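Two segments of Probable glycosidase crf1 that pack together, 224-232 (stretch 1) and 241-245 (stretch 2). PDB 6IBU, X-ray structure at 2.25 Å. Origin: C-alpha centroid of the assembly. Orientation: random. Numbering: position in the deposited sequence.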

# COMPACT_ATOMS: atom_id res chain seq x y z
N ALA A 224 -5.54 -4.09 15.34
CA ALA A 224 -6.38 -3.57 16.44
C ALA A 224 -7.42 -4.63 16.82
O ALA A 224 -7.83 -4.67 17.99
CB ALA A 224 -7.04 -2.26 16.02
N ASN A 225 -7.84 -5.46 15.86
CA ASN A 225 -8.95 -6.44 16.02
C ASN A 225 -8.50 -7.82 15.55
O ASN A 225 -9.02 -8.36 14.58
CB ASN A 225 -10.20 -5.94 15.29
CG ASN A 225 -10.74 -4.68 15.95
OD1 ASN A 225 -11.44 -4.77 16.96
ND2 ASN A 225 -10.34 -3.52 15.46
N PRO A 226 -7.56 -8.48 16.24
CA PRO A 226 -7.10 -9.79 15.81
C PRO A 226 -8.28 -10.76 15.63
O PRO A 226 -9.16 -10.77 16.46
CB PRO A 226 -6.24 -10.27 16.98
CG PRO A 226 -5.82 -9.01 17.70
CD PRO A 226 -6.98 -8.06 17.53
N ALA A 227 -8.28 -11.52 14.54
CA ALA A 227 -9.32 -12.52 14.23
C ALA A 227 -8.79 -13.52 13.20
O ALA A 227 -7.87 -13.16 12.42
CB ALA A 227 -10.54 -11.83 13.72
N GLU A 228 -9.35 -14.72 13.22
CA GLU A 228 -9.03 -15.78 12.25
C GLU A 228 -9.60 -15.37 10.89
O GLU A 228 -9.03 -15.78 9.88
CB GLU A 228 -9.52 -17.14 12.75
CG GLU A 228 -8.60 -17.76 13.80
CD GLU A 228 -9.12 -19.02 14.50
OE1 GLU A 228 -9.76 -19.85 13.81
OE2 GLU A 228 -8.90 -19.18 15.73
N SER A 229 -10.67 -14.58 10.88
CA SER A 229 -11.32 -14.13 9.62
C SER A 229 -12.31 -12.98 9.85
O SER A 229 -12.71 -12.73 10.98
CB SER A 229 -12.00 -15.28 8.95
OG SER A 229 -13.26 -15.52 9.56
N TYR A 230 -12.65 -12.30 8.76
CA TYR A 230 -13.60 -11.16 8.75
C TYR A 230 -14.66 -11.45 7.70
O TYR A 230 -14.31 -11.89 6.61
CB TYR A 230 -12.90 -9.85 8.42
CG TYR A 230 -11.77 -9.49 9.34
CD1 TYR A 230 -12.01 -9.07 10.64
CD2 TYR A 230 -10.46 -9.60 8.91
CE1 TYR A 230 -10.96 -8.73 11.47
CE2 TYR A 230 -9.40 -9.27 9.73
CZ TYR A 230 -9.66 -8.82 11.00
OH TYR A 230 -8.61 -8.51 11.80
N THR A 231 -15.91 -11.16 8.04
CA THR A 231 -17.07 -11.34 7.15
C THR A 231 -17.74 -9.98 7.00
O THR A 231 -17.98 -9.36 8.02
CB THR A 231 -18.04 -12.38 7.73
OG1 THR A 231 -17.35 -13.62 7.79
CG2 THR A 231 -19.32 -12.50 6.93
N TYR A 232 -18.06 -9.57 5.78
CA TYR A 232 -18.93 -8.40 5.52
C TYR A 232 -20.37 -8.87 5.66
O TYR A 232 -20.83 -9.61 4.78
CB TYR A 232 -18.66 -7.84 4.13
CG TYR A 232 -17.34 -7.16 3.88
CD1 TYR A 232 -16.14 -7.86 3.86
CD2 TYR A 232 -17.30 -5.81 3.57
CE1 TYR A 232 -14.94 -7.23 3.58
CE2 TYR A 232 -16.11 -5.17 3.27
CZ TYR A 232 -14.92 -5.88 3.28
OH TYR A 232 -13.74 -5.28 2.97
N SER A 241 -20.37 -3.28 9.89
CA SER A 241 -20.86 -4.49 9.18
C SER A 241 -19.85 -5.63 9.30
O SER A 241 -20.22 -6.75 8.92
CB SER A 241 -21.18 -4.19 7.75
OG SER A 241 -20.02 -4.03 6.96
N ILE A 242 -18.64 -5.42 9.83
CA ILE A 242 -17.58 -6.48 9.79
C ILE A 242 -17.77 -7.41 11.00
O ILE A 242 -17.65 -6.95 12.12
CB ILE A 242 -16.17 -5.89 9.71
CG1 ILE A 242 -15.98 -4.95 8.52
CG2 ILE A 242 -15.12 -6.98 9.72
CD1 ILE A 242 -16.33 -5.56 7.19
N LYS A 243 -18.05 -8.68 10.75
CA LYS A 243 -18.21 -9.73 11.78
C LYS A 243 -16.90 -10.50 11.93
O LYS A 243 -16.26 -10.80 10.91
CB LYS A 243 -19.34 -10.70 11.41
CG LYS A 243 -20.73 -10.08 11.30
CD LYS A 243 -21.13 -9.18 12.49
CE LYS A 243 -22.62 -9.18 12.77
NZ LYS A 243 -23.05 -7.96 13.49
N PHE A 244 -16.53 -10.82 13.18
CA PHE A 244 -15.38 -11.68 13.51
C PHE A 244 -15.48 -12.19 14.95
O PHE A 244 -16.08 -11.52 15.82
CB PHE A 244 -14.08 -10.92 13.26
CG PHE A 244 -13.96 -9.63 14.01
CD1 PHE A 244 -14.51 -8.47 13.50
CD2 PHE A 244 -13.28 -9.57 15.22
CE1 PHE A 244 -14.41 -7.28 14.20
CE2 PHE A 244 -13.17 -8.37 15.91
CZ PHE A 244 -13.74 -7.23 15.40
N ASP A 245 -14.89 -13.37 15.18
CA ASP A 245 -14.87 -14.08 16.49
C ASP A 245 -13.64 -13.60 17.28
O ASP A 245 -13.65 -12.46 17.73
CB ASP A 245 -14.92 -15.60 16.26
CG ASP A 245 -14.48 -16.46 17.44
OD1 ASP A 245 -14.69 -16.02 18.60
OD2 ASP A 245 -13.94 -17.56 17.19

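The contact is a short antiparallel strand pairing, held by two backbone hydrogen bonds and extended at one end by an aromatic and apolar cluster around Phe244. The pairing is centred on Thr231 and Lys243, whose CA atoms lie 5.0 Å apart. Thr231 N donates to Lys243 O at 2.9 Å with an N-H...O angle of 159°, and Lys243 N donates to Thr231 O at 2.8 Å and 167°; two short, nearly straight bonds in reciprocal directions identify a hydrogen-bonded antiparallel pair. Each acceptor also receives a CA-H...O contact, from Tyr230 CA to Lys243 O and from Ile242 CA to Thr231 O, both at 3.4 Å.

The next pair, Tyr232 and Ile242, is of the non-hydrogen-bonded type, and its side chains take the face opposite to those of Thr231 and Lys243. Here the side chains supply the contact: Ile242 CD1 sits 3.7 Å from the centroid of the Tyr232 ring and 11° off the ring normal, a CH-pi geometry almost directly over the face. The other branch of Ile242 reaches Tyr230, with CG2 3.9 Å from Tyr230 CB. On the Thr231 side, the CB atoms of Thr231 and Lys243 are 4.2 Å apart, but the lysine chain then leads away from the partner strand.

Phe244, with chi1 at 57° (p), has the largest area covered across the contact, 88 Å². The edge of the Tyr230 ring points toward its face in an offset arrangement, with centroids 5.6 Å apart and planes at 72°. Ala227 CB adds an apolar contact to Phe244 CB at 3.7 Å. Within the first stretch, Tyr230 OH donates to Asn225 O at 2.8 Å, tying the tyrosine ring to the loop that also borders Phe244, where Asn225 OD1 approaches Phe244 CZ at 3.7 Å.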